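Local coordinates for chitin binding protein (Streptomyces lividans, PDB 5FTZ) that probably cleaves chitin oxidatively as a copper-dependent lytic polysaccharide monooxygenase of family AA10, at residues T93-W105 with R113-P125. Sequence-based numbering, arbitrary orientation.
Sequences TTDFKYYVTKPGW and RSDLNLTPFFTVP
Tyr98 and Phe122 meet with different first torsions, the tyrosine CG lying anti to its carbonyl carbon (chi1 -60°) and the phenylalanine CG anti to its amide nitrogen (chi1 177°), which lays the two side chains alongside each other on one face of an antiparallel strand pair. This pair, strand 95-100 with strand 122-125, belongs to one sheet of the immunoglobulin-like beta sandwich of AA10 monooxygenases. The rings are nearly parallel but slid apart, with centroids 5.3 Å from each other, and touch mainly through Tyr98 CD1 and Phe122 CD2. Beyond the ring, the tyrosine hydroxyl hydrogen-bonds to His137 and Trp85 in the other sheet, joining the two layers.

Paired backbone bonds link Phe96 and Val124, and Tyr98 N donates to Phe122 O. Regular pairing then breaks: Tyr98 O receives Phe121 N instead, in a bent bond of 130° at the hydrogen. Phe121 turns a ring face to Tyr98 CB, 4.1 Å from the ring centroid, while its edge meets Val100 N. On the reverse face of the strand, Pro120 CB sits over the Tyr99 ring, whose edge faces the carbonyl oxygens of Asn117 and Leu118. Where the chains part, a water accepts from Val100 N and donates to the carbonyl oxygens of Asn117 and Thr119, filling in for direct strand pairing.

Farther along, Asn117 N bonds to Val100 O and Lys102 N to Asp115 O, while Asn117 OD1 closes an Asx turn by accepting from Thr119 N. Lys102, its chain bent near the end, runs along the backbone of Leu116, and its NZ makes a weak 3.0 Å bond to Ser114 O and donates to a second water, 2.9 Å away, which in turn donates to Leu116 O.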
ATOM      1  N   THR A  93       7.910  -2.877  -0.614  1.00  9.10           N
ATOM      2  CA  THR A  93       8.151  -4.081  -1.348  1.00  9.55           C
ATOM      3  C   THR A  93       7.046  -5.096  -1.089  1.00 10.28           C
ATOM      4  O   THR A  93       6.684  -5.353   0.082  1.00 11.21           O
ATOM      5  CB  THR A  93       9.511  -4.657  -0.905  1.00  9.40           C
ATOM      6  OG1 THR A  93      10.511  -3.687  -1.348  1.00  9.97           O
ATOM      7  CG2 THR A  93       9.792  -6.032  -1.529  1.00  9.53           C
ATOM      8  N   THR A  94       6.610  -5.773  -2.159  1.00  9.50           N
ATOM      9  CA  THR A  94       5.691  -6.882  -2.088  1.00 10.07           C
ATOM     10  C   THR A  94       6.467  -8.156  -1.782  1.00  9.74           C
ATOM     11  O   THR A  94       6.201  -8.785  -0.761  1.00 10.30           O
ATOM     12  CB  THR A  94       4.903  -7.050  -3.387  1.00 10.17           C
ATOM     13  OG1 THR A  94       4.142  -5.859  -3.585  1.00 11.57           O
ATOM     14  CG2 THR A  94       3.969  -8.248  -3.371  1.00 11.33           C
ATOM     15  N   ASP A  95       7.435  -8.553  -2.605  1.00  9.41           N
ATOM     16  CA  ASP A  95       8.192  -9.775  -2.351  1.00 10.52           C
ATOM     17  C   ASP A  95       9.488  -9.822  -3.156  1.00  9.23           C
ATOM     18  O   ASP A  95       9.766  -8.973  -4.013  1.00  9.25           O
ATOM     19  CB  ASP A  95       7.353 -11.035  -2.587  1.00 13.54           C
ATOM     20  CG  ASP A  95       7.094 -11.331  -3.999  1.00 19.96           C
ATOM     21  OD1 ASP A  95       7.406 -10.570  -4.879  1.00 23.99           O
ATOM     22  OD2 ASP A  95       6.549 -12.441  -4.243  1.00 31.84           O
ATOM     23  N   PHE A  96      10.287 -10.799  -2.776  1.00  8.67           N
ATOM     24  CA  PHE A  96      11.483 -11.237  -3.524  1.00  9.16           C
ATOM     25  C   PHE A  96      11.290 -12.671  -3.933  1.00 10.30           C
ATOM     26  O   PHE A  96      10.897 -13.480  -3.060  1.00  9.58           O
ATOM     27  CB  PHE A  96      12.760 -11.107  -2.683  1.00  9.55           C
ATOM     28  CG  PHE A  96      13.075  -9.693  -2.241  1.00  8.35           C
ATOM     29  CD1 PHE A  96      13.818  -8.827  -3.047  1.00  8.81           C
ATOM     30  CD2 PHE A  96      12.573  -9.185  -1.070  1.00  9.83           C
ATOM     31  CE1 PHE A  96      14.086  -7.520  -2.663  1.00  9.03           C
ATOM     32  CE2 PHE A  96      12.844  -7.909  -0.673  1.00  9.64           C
ATOM     33  CZ  PHE A  96      13.587  -7.065  -1.480  1.00  9.20           C
ATOM     34  N   LYS A  97      11.583 -13.012  -5.167  1.00  9.36           N
ATOM     35  CA  LYS A  97      11.473 -14.405  -5.631  1.00  9.81           C
ATOM     36  C   LYS A  97      12.733 -14.746  -6.374  1.00  9.16           C
ATOM     37  O   LYS A  97      13.272 -13.887  -7.116  1.00  9.49           O
ATOM     38  CB  LYS A  97      10.303 -14.643  -6.545  1.00 11.49           C
ATOM     39  CG  LYS A  97       8.963 -14.452  -5.872  1.00 13.10           C
ATOM     40  CD  LYS A  97       7.840 -14.616  -6.853  1.00 17.19           C
ATOM     41  CE  LYS A  97       6.512 -14.757  -6.129  1.00 22.01           C
ATOM     42  NZ  LYS A  97       5.521 -13.947  -6.815  1.00 27.97           N
ATOM     43  N   TYR A  98      13.203 -15.961  -6.226  1.00  7.44           N
ATOM     44  CA  TYR A  98      14.430 -16.411  -6.850  1.00  7.55           C
ATOM     45  C   TYR A  98      14.165 -17.701  -7.604  1.00  7.48           C
ATOM     46  O   TYR A  98      13.568 -18.627  -7.045  1.00  7.67           O
ATOM     47  CB  TYR A  98      15.523 -16.643  -5.804  1.00  8.27           C
ATOM     48  CG  TYR A  98      15.872 -15.439  -5.022  1.00  8.24           C
ATOM     49  CD1 TYR A  98      15.138 -15.104  -3.860  1.00  7.99           C
ATOM     50  CD2 TYR A  98      16.914 -14.594  -5.383  1.00  8.14           C
ATOM     51  CE1 TYR A  98      15.431 -13.971  -3.116  1.00  9.37           C
ATOM     52  CE2 TYR A  98      17.232 -13.452  -4.646  1.00  8.59           C
ATOM     53  CZ  TYR A  98      16.513 -13.152  -3.520  1.00  9.72           C
ATOM     54  OH  TYR A  98      16.806 -12.028  -2.777  1.00 11.26           O
ATOM     55  N   TYR A  99      14.570 -17.755  -8.866  1.00  6.94           N
ATOM     56  CA  TYR A  99      14.294 -18.845  -9.805  1.00  7.36           C
ATOM     57  C   TYR A  99      15.621 -19.378 -10.290  1.00  7.06           C
ATOM     58  O   TYR A  99      16.600 -18.637 -10.338  1.00  8.17           O
ATOM     59  CB  TYR A  99      13.516 -18.379 -11.039  1.00  8.55           C
ATOM     60  CG  TYR A  99      12.197 -17.669 -10.766  1.00  9.44           C
ATOM     61  CD1 TYR A  99      12.150 -16.353 -10.414  1.00  9.82           C
ATOM     62  CD2 TYR A  99      11.011 -18.350 -10.827  1.00 10.35           C
ATOM     63  CE1 TYR A  99      10.944 -15.724 -10.194  1.00 11.46           C
ATOM     64  CE2 TYR A  99       9.777 -17.691 -10.612  1.00 12.33           C
ATOM     65  CZ  TYR A  99       9.776 -16.408 -10.299  1.00 12.32           C
ATOM     66  OH  TYR A  99       8.625 -15.661 -10.042  1.00 17.53           O
ATOM     67  N   VAL A 100      15.699 -20.654 -10.662  1.00  7.20           N
ATOM     68  CA  VAL A 100      16.870 -21.220 -11.245  1.00  7.42           C
ATOM     69  C   VAL A 100      16.528 -21.875 -12.616  1.00  7.56           C
ATOM     70  O   VAL A 100      15.381 -22.324 -12.815  1.00  8.45           O
ATOM     71  CB  VAL A 100      17.549 -22.220 -10.313  1.00  8.31           C
ATOM     72  CG1 VAL A 100      16.686 -23.440 -10.118  1.00  9.05           C
ATOM     73  CG2 VAL A 100      18.954 -22.566 -10.755  1.00  8.69           C
ATOM     74  N   THR A 101      17.482 -21.984 -13.482  1.00  7.34           N
ATOM     75  CA  THR A 101      17.355 -22.737 -14.709  1.00  8.24           C
ATOM     76  C   THR A 101      17.234 -24.235 -14.432  1.00  9.56           C
ATOM     77  O   THR A 101      17.570 -24.737 -13.366  1.00 10.55           O
ATOM     78  CB  THR A 101      18.524 -22.411 -15.634  1.00  8.25           C
ATOM     79  OG1 THR A 101      19.751 -22.444 -14.885  1.00  8.14           O
ATOM     80  CG2 THR A 101      18.319 -21.038 -16.288  1.00  8.26           C
ATOM     81  N   LYS A 102      16.690 -24.932 -15.443  1.00 10.14           N
ATOM     82  CA  LYS A 102      16.503 -26.387 -15.385  1.00 11.72           C
ATOM     83  C   LYS A 102      17.664 -27.106 -16.008  1.00 10.79           C
ATOM     84  O   LYS A 102      18.354 -26.577 -16.866  1.00 11.20           O
ATOM     85  CB  LYS A 102      15.277 -26.786 -16.237  1.00 14.56           C
ATOM     86  CG  LYS A 102      13.995 -26.278 -15.658  1.00 20.25           C
ATOM     87  CD  LYS A 102      12.781 -26.668 -16.493  1.00 23.90           C
ATOM     88  CE  LYS A 102      12.769 -25.961 -17.796  1.00 22.82           C
ATOM     89  NZ  LYS A 102      11.365 -25.729 -18.268  1.00 26.96           N
ATOM     90  N   PRO A 103      17.923 -28.351 -15.585  1.00 11.58           N
ATOM     91  CA  PRO A 103      18.894 -29.143 -16.364  1.00 11.78           C
ATOM     92  C   PRO A 103      18.598 -29.173 -17.843  1.00 12.44           C
ATOM     93  O   PRO A 103      17.463 -29.320 -18.230  1.00 13.64           O
ATOM     94  CB  PRO A 103      18.794 -30.545 -15.728  1.00 12.54           C
ATOM     95  CG  PRO A 103      18.298 -30.283 -14.373  1.00 13.79           C
ATOM     96  CD  PRO A 103      17.273 -29.176 -14.585  1.00 12.99           C
ATOM     97  N   GLY A 104      19.607 -28.970 -18.654  1.00 12.60           N
ATOM     98  CA  GLY A 104      19.423 -29.019 -20.101  1.00 11.44           C
ATOM     99  C   GLY A 104      18.914 -27.734 -20.703  1.00 11.89           C
ATOM    100  O   GLY A 104      18.581 -27.690 -21.895  1.00 13.74           O
ATOM    101  N   TRP A 105      18.894 -26.637 -19.930  1.00 10.27           N
ATOM    102  CA  TRP A 105      18.450 -25.343 -20.448  1.00 10.27           C
ATOM    103  C   TRP A 105      19.317 -24.895 -21.638  1.00 10.23           C
ATOM    104  O   TRP A 105      20.478 -25.323 -21.744  1.00 11.43           O
ATOM    105  CB  TRP A 105      18.434 -24.317 -19.320  1.00 10.10           C
ATOM    106  CG  TRP A 105      19.771 -23.924 -18.783  1.00  9.22           C
ATOM    107  CD1 TRP A 105      20.620 -24.636 -17.947  1.00  8.97           C
ATOM    108  CD2 TRP A 105      20.425 -22.667 -18.991  1.00  9.24           C
ATOM    109  NE1 TRP A 105      21.725 -23.901 -17.631  1.00  9.25           N
ATOM    110  CE2 TRP A 105      21.606 -22.677 -18.232  1.00  9.71           C
ATOM    111  CE3 TRP A 105      20.096 -21.513 -19.693  1.00 10.35           C
ATOM    112  CZ2 TRP A 105      22.470 -21.597 -18.192  1.00  9.91           C
ATOM    113  CZ3 TRP A 105      20.941 -20.461 -19.631  1.00 11.33           C
ATOM    114  CH2 TRP A 105      22.116 -20.497 -18.916  1.00 10.87           C
ATOM    115  N   ARG A 113      11.533 -18.122 -20.423  1.00 10.86           N
ATOM    116  CA  ARG A 113      10.778 -18.935 -19.459  1.00 11.45           C
ATOM    117  C   ARG A 113      10.996 -20.434 -19.603  1.00 10.62           C
ATOM    118  O   ARG A 113      11.036 -21.147 -18.619  1.00 11.32           O
ATOM    119  CB  ARG A 113       9.306 -18.581 -19.519  1.00 12.62           C
ATOM    120  CG  ARG A 113       9.003 -17.187 -18.956  1.00 12.99           C
ATOM    121  CD  ARG A 113       7.672 -16.686 -19.531  1.00 13.87           C
ATOM    122  NE  ARG A 113       7.328 -15.374 -19.011  1.00 15.33           N
ATOM    123  CZ  ARG A 113       7.875 -14.210 -19.374  1.00 14.76           C
ATOM    124  NH1 ARG A 113       8.858 -14.135 -20.252  1.00 14.08           N
ATOM    125  NH2 ARG A 113       7.459 -13.110 -18.786  1.00 15.29           N
ATOM    126  N   SER A 114      11.140 -20.916 -20.828  1.00 10.81           N
ATOM    127  CA  SER A 114      11.347 -22.356 -21.071  1.00 12.70           C
ATOM    128  C   SER A 114      12.654 -22.878 -20.473  1.00 11.30           C
ATOM    129  O   SER A 114      12.824 -24.067 -20.237  1.00 12.85           O
ATOM    130  CB  SER A 114      11.343 -22.633 -22.569  1.00 13.39           C
ATOM    131  OG  SER A 114      12.234 -21.784 -23.315  1.00 17.81           O
ATOM    132  N   ASP A 115      13.601 -21.955 -20.194  1.00 10.68           N
ATOM    133  CA  ASP A 115      14.867 -22.335 -19.541  1.00 10.86           C
ATOM    134  C   ASP A 115      14.788 -22.441 -18.035  1.00  9.72           C
ATOM    135  O   ASP A 115      15.675 -23.023 -17.438  1.00 10.03           O
ATOM    136  CB  ASP A 115      15.938 -21.312 -19.869  1.00 10.53           C
ATOM    137  CG  ASP A 115      16.194 -21.219 -21.369  1.00 13.47           C
ATOM    138  OD1 ASP A 115      16.408 -22.315 -21.947  1.00 13.04           O
ATOM    139  OD2 ASP A 115      16.124 -20.074 -21.966  1.00 13.76           O
ATOM    140  N   LEU A 116      13.740 -21.893 -17.459  1.00  9.65           N
ATOM    141  CA  LEU A 116      13.620 -21.704 -16.039  1.00 10.19           C
ATOM    142  C   LEU A 116      12.685 -22.693 -15.395  1.00 11.28           C
ATOM    143  O   LEU A 116      11.640 -23.069 -15.985  1.00 13.10           O
ATOM    144  CB  LEU A 116      13.152 -20.288 -15.726  1.00 11.29           C
ATOM    145  CG  LEU A 116      14.157 -19.170 -15.945  1.00 11.95           C
ATOM    146  CD1 LEU A 116      13.464 -17.794 -16.069  1.00 14.04           C
ATOM    147  CD2 LEU A 116      15.218 -19.175 -14.845  1.00 12.35           C
ATOM    148  N   ASN A 117      12.996 -23.128 -14.183  1.00 10.40           N
ATOM    149  CA  ASN A 117      12.005 -23.737 -13.335  1.00 12.13           C
ATOM    150  C   ASN A 117      11.136 -22.612 -12.817  1.00 12.77           C
ATOM    151  O   ASN A 117      11.609 -21.747 -12.035  1.00 12.20           O
ATOM    152  CB  ASN A 117      12.707 -24.511 -12.232  1.00 13.20           C
ATOM    153  CG  ASN A 117      11.738 -25.133 -11.251  1.00 16.39           C
ATOM    154  OD1 ASN A 117      10.550 -24.857 -11.233  1.00 17.49           O
ATOM    155  ND2 ASN A 117      12.280 -26.011 -10.434  1.00 19.43           N
ATOM    156  N   LEU A 118       9.867 -22.510 -13.249  1.00 12.96           N
ATOM    157  CA  LEU A 118       9.086 -21.362 -12.948  1.00 13.65           C
ATOM    158  C   LEU A 118       8.418 -21.362 -11.552  1.00 13.20           C
ATOM    159  O   LEU A 118       7.805 -20.336 -11.200  1.00 15.07           O
ATOM    160  CB  LEU A 118       8.067 -21.144 -14.042  1.00 15.50           C
ATOM    161  CG  LEU A 118       8.655 -20.829 -15.422  1.00 16.70           C
ATOM    162  CD1 LEU A 118       7.459 -20.790 -16.375  1.00 17.21           C
ATOM    163  CD2 LEU A 118       9.389 -19.536 -15.439  1.00 18.70           C
ATOM    164  N   THR A 119       8.661 -22.391 -10.746  1.00 13.09           N
ATOM    165  CA  THR A 119       8.366 -22.317  -9.303  1.00 14.66           C
ATOM    166  C   THR A 119       9.664 -21.815  -8.627  1.00 12.58           C
ATOM    167  O   THR A 119      10.644 -22.550  -8.625  1.00 13.48           O
ATOM    168  CB  THR A 119       7.971 -23.681  -8.723  1.00 19.01           C
ATOM    169  OG1 THR A 119       6.733 -24.085  -9.332  1.00 22.97           O
ATOM    170  CG2 THR A 119       7.760 -23.657  -7.170  1.00 19.82           C
ATOM    171  N   PRO A 120       9.598 -20.657  -7.983  1.00 11.59           N
ATOM    172  CA  PRO A 120      10.815 -20.146  -7.339  1.00 10.99           C
ATOM    173  C   PRO A 120      11.342 -21.079  -6.271  1.00 10.31           C
ATOM    174  O   PRO A 120      10.567 -21.749  -5.551  1.00 12.42           O
ATOM    175  CB  PRO A 120      10.394 -18.850  -6.708  1.00 12.72           C
ATOM    176  CG  PRO A 120       8.948 -18.750  -6.801  1.00 13.96           C
ATOM    177  CD  PRO A 120       8.480 -19.725  -7.826  1.00 12.77           C
ATOM    178  N   PHE A 121      12.641 -21.194  -6.156  1.00  9.06           N
ATOM    179  CA  PHE A 121      13.219 -22.029  -5.111  1.00  9.47           C
ATOM    180  C   PHE A 121      13.256 -21.337  -3.747  1.00  9.84           C
ATOM    181  O   PHE A 121      13.490 -21.996  -2.733  1.00 10.86           O
ATOM    182  CB  PHE A 121      14.564 -22.576  -5.506  1.00  9.16           C
ATOM    183  CG  PHE A 121      15.674 -21.543  -5.614  1.00  9.00           C
ATOM    184  CD1 PHE A 121      16.412 -21.147  -4.498  1.00  9.37           C
ATOM    185  CD2 PHE A 121      15.979 -20.951  -6.842  1.00  9.23           C
ATOM    186  CE1 PHE A 121      17.393 -20.217  -4.598  1.00  9.49           C
ATOM    187  CE2 PHE A 121      17.014 -20.025  -6.931  1.00  8.54           C
ATOM    188  CZ  PHE A 121      17.677 -19.644  -5.812  1.00  9.77           C
ATOM    189  N   PHE A 122      13.079 -20.025  -3.728  1.00  9.42           N
ATOM    190  CA  PHE A 122      13.123 -19.238  -2.506  1.00  9.15           C
ATOM    191  C   PHE A 122      12.247 -18.040  -2.738  1.00  8.81           C
ATOM    192  O   PHE A 122      12.394 -17.352  -3.762  1.00  9.70           O
ATOM    193  CB  PHE A 122      14.579 -18.832  -2.222  1.00 10.32           C
ATOM    194  CG  PHE A 122      14.783 -17.950  -1.028  1.00 11.77           C
ATOM    195  CD1 PHE A 122      14.088 -18.116   0.144  1.00 12.80           C
ATOM    196  CD2 PHE A 122      15.798 -16.980  -1.078  1.00 12.48           C
ATOM    197  CE1 PHE A 122      14.363 -17.289   1.241  1.00 14.97           C
ATOM    198  CE2 PHE A 122      16.056 -16.160   0.007  1.00 13.29           C
ATOM    199  CZ  PHE A 122      15.338 -16.332   1.174  1.00 13.50           C
ATOM    200  N   THR A 123      11.330 -17.782  -1.804  1.00  9.46           N
ATOM    201  CA  THR A 123      10.423 -16.627  -1.871  1.00 10.29           C
ATOM    202  C   THR A 123      10.434 -15.928  -0.544  1.00 10.47           C
ATOM    203  O   THR A 123      10.353 -16.632   0.477  1.00 11.22           O
ATOM    204  CB  THR A 123       8.962 -17.092  -2.172  1.00 11.64           C
ATOM    205  OG1 THR A 123       8.931 -17.816  -3.414  1.00 14.60           O
ATOM    206  CG2 THR A 123       7.994 -15.933  -2.260  1.00 12.54           C
ATOM    207  N   VAL A 124      10.449 -14.590  -0.555  1.00  9.77           N
ATOM    208  CA  VAL A 124      10.342 -13.789   0.690  1.00 11.04           C
ATOM    209  C   VAL A 124       9.185 -12.817   0.553  1.00 11.98           C
ATOM    210  O   VAL A 124       9.335 -11.763  -0.084  1.00 10.63           O
ATOM    211  CB  VAL A 124      11.653 -13.090   0.974  1.00 11.98           C
ATOM    212  CG1 VAL A 124      11.609 -12.360   2.285  1.00 13.47           C
ATOM    213  CG2 VAL A 124      12.792 -14.107   1.033  1.00 13.68           C
ATOM    214  N   PRO A 125       8.006 -13.162   1.123  1.00 12.78           N
ATOM    215  CA  PRO A 125       6.926 -12.182   1.181  1.00 13.64           C
ATOM    216  C   PRO A 125       7.418 -11.045   2.089  1.00 14.00           C
ATOM    217  O   PRO A 125       7.983 -11.312   3.181  1.00 16.69           O
ATOM    218  CB  PRO A 125       5.777 -12.960   1.801  1.00 14.76           C
ATOM    219  CG  PRO A 125       6.142 -14.416   1.657  1.00 15.52           C
ATOM    220  CD  PRO A 125       7.630 -14.440   1.763  1.00 14.19           C
TER
HETATM  221  O   HOH W   1      13.171 -21.939  -9.799  1.00 10.67           O
HETATM  222  O   HOH W   2       9.476 -23.592 -17.826  1.00 15.04           O